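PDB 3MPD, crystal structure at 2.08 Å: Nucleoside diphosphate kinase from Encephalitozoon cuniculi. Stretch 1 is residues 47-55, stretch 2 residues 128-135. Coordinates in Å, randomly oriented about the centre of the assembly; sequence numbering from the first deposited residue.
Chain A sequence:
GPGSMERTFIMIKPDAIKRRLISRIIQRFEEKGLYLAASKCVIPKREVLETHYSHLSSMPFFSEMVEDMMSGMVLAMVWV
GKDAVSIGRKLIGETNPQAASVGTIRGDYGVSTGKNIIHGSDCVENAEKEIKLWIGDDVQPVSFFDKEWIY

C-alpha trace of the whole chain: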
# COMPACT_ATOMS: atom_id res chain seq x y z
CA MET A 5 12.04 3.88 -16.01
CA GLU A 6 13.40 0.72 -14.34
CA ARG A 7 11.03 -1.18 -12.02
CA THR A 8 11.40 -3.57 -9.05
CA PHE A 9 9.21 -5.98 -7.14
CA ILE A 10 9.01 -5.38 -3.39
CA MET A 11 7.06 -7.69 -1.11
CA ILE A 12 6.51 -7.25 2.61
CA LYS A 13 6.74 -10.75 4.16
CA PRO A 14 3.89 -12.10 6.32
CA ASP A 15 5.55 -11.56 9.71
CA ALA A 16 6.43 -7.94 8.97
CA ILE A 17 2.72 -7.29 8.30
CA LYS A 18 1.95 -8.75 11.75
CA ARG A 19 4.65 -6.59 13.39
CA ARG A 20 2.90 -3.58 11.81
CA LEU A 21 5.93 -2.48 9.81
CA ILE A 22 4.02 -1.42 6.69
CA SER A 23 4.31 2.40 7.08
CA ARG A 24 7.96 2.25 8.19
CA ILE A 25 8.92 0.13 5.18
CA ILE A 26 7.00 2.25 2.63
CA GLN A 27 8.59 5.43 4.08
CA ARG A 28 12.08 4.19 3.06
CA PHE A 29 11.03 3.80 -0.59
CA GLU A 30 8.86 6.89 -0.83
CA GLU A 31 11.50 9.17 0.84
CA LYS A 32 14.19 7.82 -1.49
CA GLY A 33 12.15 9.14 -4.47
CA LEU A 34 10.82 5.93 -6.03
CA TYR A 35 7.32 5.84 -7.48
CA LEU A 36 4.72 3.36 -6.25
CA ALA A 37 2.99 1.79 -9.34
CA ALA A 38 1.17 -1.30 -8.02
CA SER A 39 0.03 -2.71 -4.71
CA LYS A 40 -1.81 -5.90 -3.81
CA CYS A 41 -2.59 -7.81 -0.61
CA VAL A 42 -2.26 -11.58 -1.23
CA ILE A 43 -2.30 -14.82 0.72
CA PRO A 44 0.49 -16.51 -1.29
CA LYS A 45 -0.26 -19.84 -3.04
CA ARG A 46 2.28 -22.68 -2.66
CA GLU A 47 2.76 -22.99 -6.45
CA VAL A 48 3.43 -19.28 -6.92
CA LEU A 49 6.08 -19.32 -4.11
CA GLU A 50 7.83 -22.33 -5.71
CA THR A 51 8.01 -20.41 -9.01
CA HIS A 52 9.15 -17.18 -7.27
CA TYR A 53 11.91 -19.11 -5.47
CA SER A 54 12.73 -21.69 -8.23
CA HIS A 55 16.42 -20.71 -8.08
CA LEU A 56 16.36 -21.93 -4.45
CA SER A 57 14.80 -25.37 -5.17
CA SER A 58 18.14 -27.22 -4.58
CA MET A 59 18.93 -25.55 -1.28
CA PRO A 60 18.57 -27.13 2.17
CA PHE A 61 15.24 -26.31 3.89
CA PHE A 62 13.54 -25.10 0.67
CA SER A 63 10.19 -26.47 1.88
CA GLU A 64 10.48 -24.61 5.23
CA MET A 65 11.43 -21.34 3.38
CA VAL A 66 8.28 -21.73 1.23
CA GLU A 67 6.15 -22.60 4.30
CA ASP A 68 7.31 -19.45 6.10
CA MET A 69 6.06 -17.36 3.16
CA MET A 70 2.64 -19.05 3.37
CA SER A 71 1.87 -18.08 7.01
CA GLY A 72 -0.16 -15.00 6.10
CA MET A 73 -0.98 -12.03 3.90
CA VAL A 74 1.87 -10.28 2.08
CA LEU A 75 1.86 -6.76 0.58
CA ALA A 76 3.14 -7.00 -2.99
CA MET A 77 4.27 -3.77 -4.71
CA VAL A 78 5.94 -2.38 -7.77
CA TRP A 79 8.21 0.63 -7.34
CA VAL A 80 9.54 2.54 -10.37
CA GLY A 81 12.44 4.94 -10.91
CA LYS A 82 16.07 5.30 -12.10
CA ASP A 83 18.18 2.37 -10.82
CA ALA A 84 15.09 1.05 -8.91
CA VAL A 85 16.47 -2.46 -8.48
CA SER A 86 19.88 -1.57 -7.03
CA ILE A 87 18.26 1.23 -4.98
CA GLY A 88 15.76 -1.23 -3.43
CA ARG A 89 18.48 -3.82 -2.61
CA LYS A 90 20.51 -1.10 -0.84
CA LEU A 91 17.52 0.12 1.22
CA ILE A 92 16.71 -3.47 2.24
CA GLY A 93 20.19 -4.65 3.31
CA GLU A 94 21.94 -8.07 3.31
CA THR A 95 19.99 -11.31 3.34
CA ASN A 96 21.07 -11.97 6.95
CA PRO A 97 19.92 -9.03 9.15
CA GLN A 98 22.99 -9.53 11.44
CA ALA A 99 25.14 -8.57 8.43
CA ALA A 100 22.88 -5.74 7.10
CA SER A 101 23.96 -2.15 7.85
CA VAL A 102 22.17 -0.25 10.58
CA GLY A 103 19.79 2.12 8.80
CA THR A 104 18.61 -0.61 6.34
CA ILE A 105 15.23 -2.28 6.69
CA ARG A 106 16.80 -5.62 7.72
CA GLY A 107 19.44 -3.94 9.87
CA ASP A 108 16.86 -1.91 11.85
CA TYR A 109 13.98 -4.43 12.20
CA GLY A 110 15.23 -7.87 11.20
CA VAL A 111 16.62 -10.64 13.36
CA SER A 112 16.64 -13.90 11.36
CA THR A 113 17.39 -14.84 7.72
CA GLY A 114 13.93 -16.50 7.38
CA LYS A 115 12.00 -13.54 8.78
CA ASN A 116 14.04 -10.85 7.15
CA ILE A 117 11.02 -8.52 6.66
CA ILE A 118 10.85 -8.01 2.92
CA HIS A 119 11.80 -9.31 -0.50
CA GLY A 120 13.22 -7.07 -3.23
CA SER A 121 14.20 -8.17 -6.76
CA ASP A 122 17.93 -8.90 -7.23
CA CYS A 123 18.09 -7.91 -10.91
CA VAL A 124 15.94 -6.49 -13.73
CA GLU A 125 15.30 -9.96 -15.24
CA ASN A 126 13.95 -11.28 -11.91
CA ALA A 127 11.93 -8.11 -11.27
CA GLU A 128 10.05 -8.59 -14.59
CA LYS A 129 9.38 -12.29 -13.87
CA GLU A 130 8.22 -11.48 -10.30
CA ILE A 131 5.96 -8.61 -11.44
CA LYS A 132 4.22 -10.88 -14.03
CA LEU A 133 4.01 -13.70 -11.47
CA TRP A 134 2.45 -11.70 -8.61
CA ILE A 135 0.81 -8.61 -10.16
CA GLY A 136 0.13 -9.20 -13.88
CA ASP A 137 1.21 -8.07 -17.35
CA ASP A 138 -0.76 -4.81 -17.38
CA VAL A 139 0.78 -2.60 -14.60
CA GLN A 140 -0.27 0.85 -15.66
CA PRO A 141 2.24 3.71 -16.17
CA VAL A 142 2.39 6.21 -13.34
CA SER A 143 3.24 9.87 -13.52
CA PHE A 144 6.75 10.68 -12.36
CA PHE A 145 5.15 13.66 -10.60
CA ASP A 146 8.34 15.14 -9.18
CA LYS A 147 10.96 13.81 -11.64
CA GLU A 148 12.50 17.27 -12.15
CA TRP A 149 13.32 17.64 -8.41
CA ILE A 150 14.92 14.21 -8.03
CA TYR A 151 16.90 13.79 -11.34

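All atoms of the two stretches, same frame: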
# COMPACT_ATOMS: atom_id res chain seq x y z
N GLU A 47 2.23 -22.88 -5.09
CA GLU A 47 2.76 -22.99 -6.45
C GLU A 47 3.44 -21.70 -6.89
O GLU A 47 4.52 -21.75 -7.47
CB GLU A 47 1.65 -23.35 -7.46
CG GLU A 47 0.59 -24.32 -6.93
CD GLU A 47 -0.53 -23.62 -6.12
OE1 GLU A 47 -0.51 -23.72 -4.87
OE2 GLU A 47 -1.42 -22.98 -6.75
N VAL A 48 2.80 -20.56 -6.63
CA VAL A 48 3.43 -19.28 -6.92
C VAL A 48 4.77 -19.08 -6.18
O VAL A 48 5.74 -18.63 -6.78
CB VAL A 48 2.47 -18.08 -6.72
CG1 VAL A 48 1.99 -17.99 -5.29
CG2 VAL A 48 3.15 -16.76 -7.10
N LEU A 49 4.83 -19.44 -4.90
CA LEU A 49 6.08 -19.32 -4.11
C LEU A 49 7.22 -20.17 -4.68
O LEU A 49 8.36 -19.71 -4.76
CB LEU A 49 5.84 -19.66 -2.65
CG LEU A 49 5.06 -18.59 -1.87
CD1 LEU A 49 4.65 -19.13 -0.54
CD2 LEU A 49 5.87 -17.30 -1.73
N GLU A 50 6.88 -21.40 -5.08
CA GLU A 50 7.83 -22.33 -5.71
C GLU A 50 8.39 -21.79 -7.03
O GLU A 50 9.56 -22.01 -7.35
CB GLU A 50 7.17 -23.72 -5.89
CG GLU A 50 6.88 -24.38 -4.53
CD GLU A 50 6.12 -25.71 -4.58
OE1 GLU A 50 5.63 -26.13 -5.66
OE2 GLU A 50 6.01 -26.34 -3.50
N THR A 51 7.56 -21.09 -7.79
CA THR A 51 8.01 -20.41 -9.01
C THR A 51 8.88 -19.20 -8.67
O THR A 51 9.97 -19.04 -9.21
CB THR A 51 6.82 -19.94 -9.86
OG1 THR A 51 5.95 -21.05 -10.07
CG2 THR A 51 7.28 -19.36 -11.20
N HIS A 52 8.39 -18.34 -7.77
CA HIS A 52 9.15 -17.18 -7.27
C HIS A 52 10.55 -17.57 -6.80
O HIS A 52 11.54 -16.91 -7.14
CB HIS A 52 8.39 -16.46 -6.14
CG HIS A 52 9.08 -15.24 -5.62
ND1 HIS A 52 8.77 -13.96 -6.03
CD2 HIS A 52 10.07 -15.10 -4.70
CE1 HIS A 52 9.54 -13.09 -5.40
NE2 HIS A 52 10.34 -13.76 -4.59
N TYR A 53 10.64 -18.66 -6.04
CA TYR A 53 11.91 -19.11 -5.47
C TYR A 53 12.52 -20.34 -6.18
O TYR A 53 13.26 -21.09 -5.54
CB TYR A 53 11.78 -19.35 -3.95
CG TYR A 53 11.57 -18.09 -3.12
CD1 TYR A 53 12.58 -17.12 -2.99
CD2 TYR A 53 10.35 -17.85 -2.47
CE1 TYR A 53 12.39 -15.93 -2.22
CE2 TYR A 53 10.14 -16.68 -1.69
CZ TYR A 53 11.17 -15.73 -1.57
OH TYR A 53 10.94 -14.58 -0.83
N SER A 54 12.24 -20.51 -7.48
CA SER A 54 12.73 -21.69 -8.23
C SER A 54 14.25 -21.84 -8.21
O SER A 54 14.77 -22.96 -8.16
CB SER A 54 12.21 -21.69 -9.68
OG SER A 54 12.59 -20.50 -10.34
N HIS A 55 14.96 -20.71 -8.21
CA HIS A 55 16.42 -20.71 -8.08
C HIS A 55 16.92 -21.27 -6.73
O HIS A 55 18.09 -21.61 -6.60
CB HIS A 55 17.00 -19.30 -8.34
CG HIS A 55 16.48 -18.22 -7.42
ND1 HIS A 55 15.20 -17.70 -7.52
CD2 HIS A 55 17.08 -17.55 -6.41
CE1 HIS A 55 15.04 -16.77 -6.59
NE2 HIS A 55 16.17 -16.65 -5.91
N GLU A 128 11.09 -8.43 -13.54
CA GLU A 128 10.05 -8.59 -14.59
C GLU A 128 9.27 -9.90 -14.43
O GLU A 128 8.04 -9.91 -14.48
CB GLU A 128 10.67 -8.49 -15.99
CG GLU A 128 11.16 -7.07 -16.29
CD GLU A 128 10.07 -6.01 -16.13
OE1 GLU A 128 9.02 -6.12 -16.82
OE2 GLU A 128 10.27 -5.06 -15.33
N LYS A 129 9.99 -10.99 -14.18
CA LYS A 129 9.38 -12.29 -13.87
C LYS A 129 8.48 -12.20 -12.63
O LYS A 129 7.36 -12.71 -12.65
CB LYS A 129 10.46 -13.38 -13.70
CG LYS A 129 9.96 -14.68 -13.04
CD LYS A 129 11.10 -15.61 -12.64
CE LYS A 129 10.72 -16.43 -11.42
NZ LYS A 129 11.46 -17.70 -11.34
N GLU A 130 8.98 -11.59 -11.55
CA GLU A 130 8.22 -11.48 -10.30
C GLU A 130 6.98 -10.59 -10.46
O GLU A 130 5.91 -10.94 -9.98
CB GLU A 130 9.10 -10.97 -9.13
CG GLU A 130 10.17 -12.00 -8.70
CD GLU A 130 11.33 -11.38 -7.89
OE1 GLU A 130 11.24 -10.18 -7.49
OE2 GLU A 130 12.33 -12.10 -7.64
N ILE A 131 7.12 -9.46 -11.16
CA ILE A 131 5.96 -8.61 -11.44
C ILE A 131 4.85 -9.37 -12.19
O ILE A 131 3.68 -9.33 -11.77
CB ILE A 131 6.36 -7.32 -12.17
CG1 ILE A 131 7.16 -6.42 -11.23
CG2 ILE A 131 5.12 -6.58 -12.71
CD1 ILE A 131 7.98 -5.35 -11.90
N LYS A 132 5.21 -10.09 -13.26
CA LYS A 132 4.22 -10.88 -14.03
C LYS A 132 3.64 -12.03 -13.21
O LYS A 132 2.48 -12.39 -13.37
CB LYS A 132 4.82 -11.43 -15.34
CG LYS A 132 5.30 -10.35 -16.33
CD LYS A 132 5.99 -10.98 -17.55
CE LYS A 132 7.18 -10.12 -18.01
NZ LYS A 132 8.25 -10.99 -18.61
N LEU A 133 4.45 -12.60 -12.33
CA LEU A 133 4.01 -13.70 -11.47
C LEU A 133 2.98 -13.24 -10.43
O LEU A 133 1.93 -13.86 -10.29
CB LEU A 133 5.22 -14.33 -10.78
CG LEU A 133 4.99 -15.57 -9.95
CD1 LEU A 133 4.39 -16.75 -10.79
CD2 LEU A 133 6.32 -15.96 -9.29
N TRP A 134 3.27 -12.15 -9.74
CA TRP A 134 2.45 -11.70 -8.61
C TRP A 134 1.38 -10.66 -8.93
O TRP A 134 0.34 -10.62 -8.26
CB TRP A 134 3.35 -11.10 -7.52
CG TRP A 134 4.24 -12.07 -6.85
CD1 TRP A 134 5.53 -12.37 -7.19
CD2 TRP A 134 3.93 -12.85 -5.70
NE1 TRP A 134 6.04 -13.30 -6.32
CE2 TRP A 134 5.08 -13.61 -5.39
CE3 TRP A 134 2.79 -12.99 -4.90
CZ2 TRP A 134 5.13 -14.48 -4.31
CZ3 TRP A 134 2.83 -13.85 -3.83
CH2 TRP A 134 3.99 -14.60 -3.55
N ILE A 135 1.65 -9.79 -9.90
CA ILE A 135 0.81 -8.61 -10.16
C ILE A 135 0.05 -8.74 -11.48
O ILE A 135 -1.17 -8.57 -11.50
CB ILE A 135 1.64 -7.29 -10.19
CG1 ILE A 135 2.47 -7.12 -8.93
CG2 ILE A 135 0.72 -6.09 -10.39
CD1 ILE A 135 1.65 -6.87 -7.69
O HOH W 1 12.47 -14.53 -8.68

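Two nearly antiparallel helices, far apart in sequence, pack here through a small apolar cluster of Val 48, Leu 49, Leu 133 and Trp 134, flanked by a hydrogen bond between the His 52 and Trp 134 rings and by a lysine that ties down the end of the first helix. The axes of helices 47-52 and 128-134 run at 173° and come within 10.6 Å of each other, a spacing that leaves room for side chains between them. Because the helices run in opposite directions, Val 48 lies across from Leu 133, while His 52, one turn later, lies across from Glu 130.

The apolar part centres on Val 48, whose CA-to-CB bond points toward the other helix. Val 48 CG2 is 3.6 Å from Leu 133 CG and also sits over one face of the Trp 134 indole, 4.0 Å from the centroid of the six-membered ring and only 7° off the ring normal, an almost ideal CH-pi arrangement. Leu 49 starts away from the partner helix, but its side chain bends back so that Leu 49 CD2 reaches the indole edge, 3.8 Å from Trp 134 CH2. Leu 133 extends the cluster along the first helix: Leu 133 CD1 lies 3.9 Å from Thr 51 CG2, and Leu 133 CD2 is 3.8 Å from His 52 CB.

His 52 and Trp 134 both leave their backbones sideways, and their rings meet between the helices. Trp 134 NE1 donates to His 52 ND1 over 2.8 Å with an N-H...acceptor angle of 162°, so the bond is short and close to straight. ND1 must therefore be free of a proton to accept it. The ring planes are inclined at 75° in an oblique arrangement, with ND1 near the plane of the indole, where its N-H points. The imidazole also approaches the carboxylate of Glu 130, with His 52 CE1 3.5 Å from Glu 130 CD. A water links the same two residues by a second route, its oxygen donating to His 52 O at 3.0 Å and to Glu 130 OE2 at 2.6 Å.

Beyond this, Lys 129 reaches the point where the first helix ends. Lys 129 NZ donates to Thr 51 O at 2.9 Å. Thr 51 O also accepts from Ser 54 N and from Ser 54 OG, each at 3.2 Å, so the lysine joins a local turn that forms as Tyr 53 leaves helical geometry. Both side-chain groups donate to Thr 51 O, and Ser 54 OG lies 3.2 Å from Lys 129 NZ.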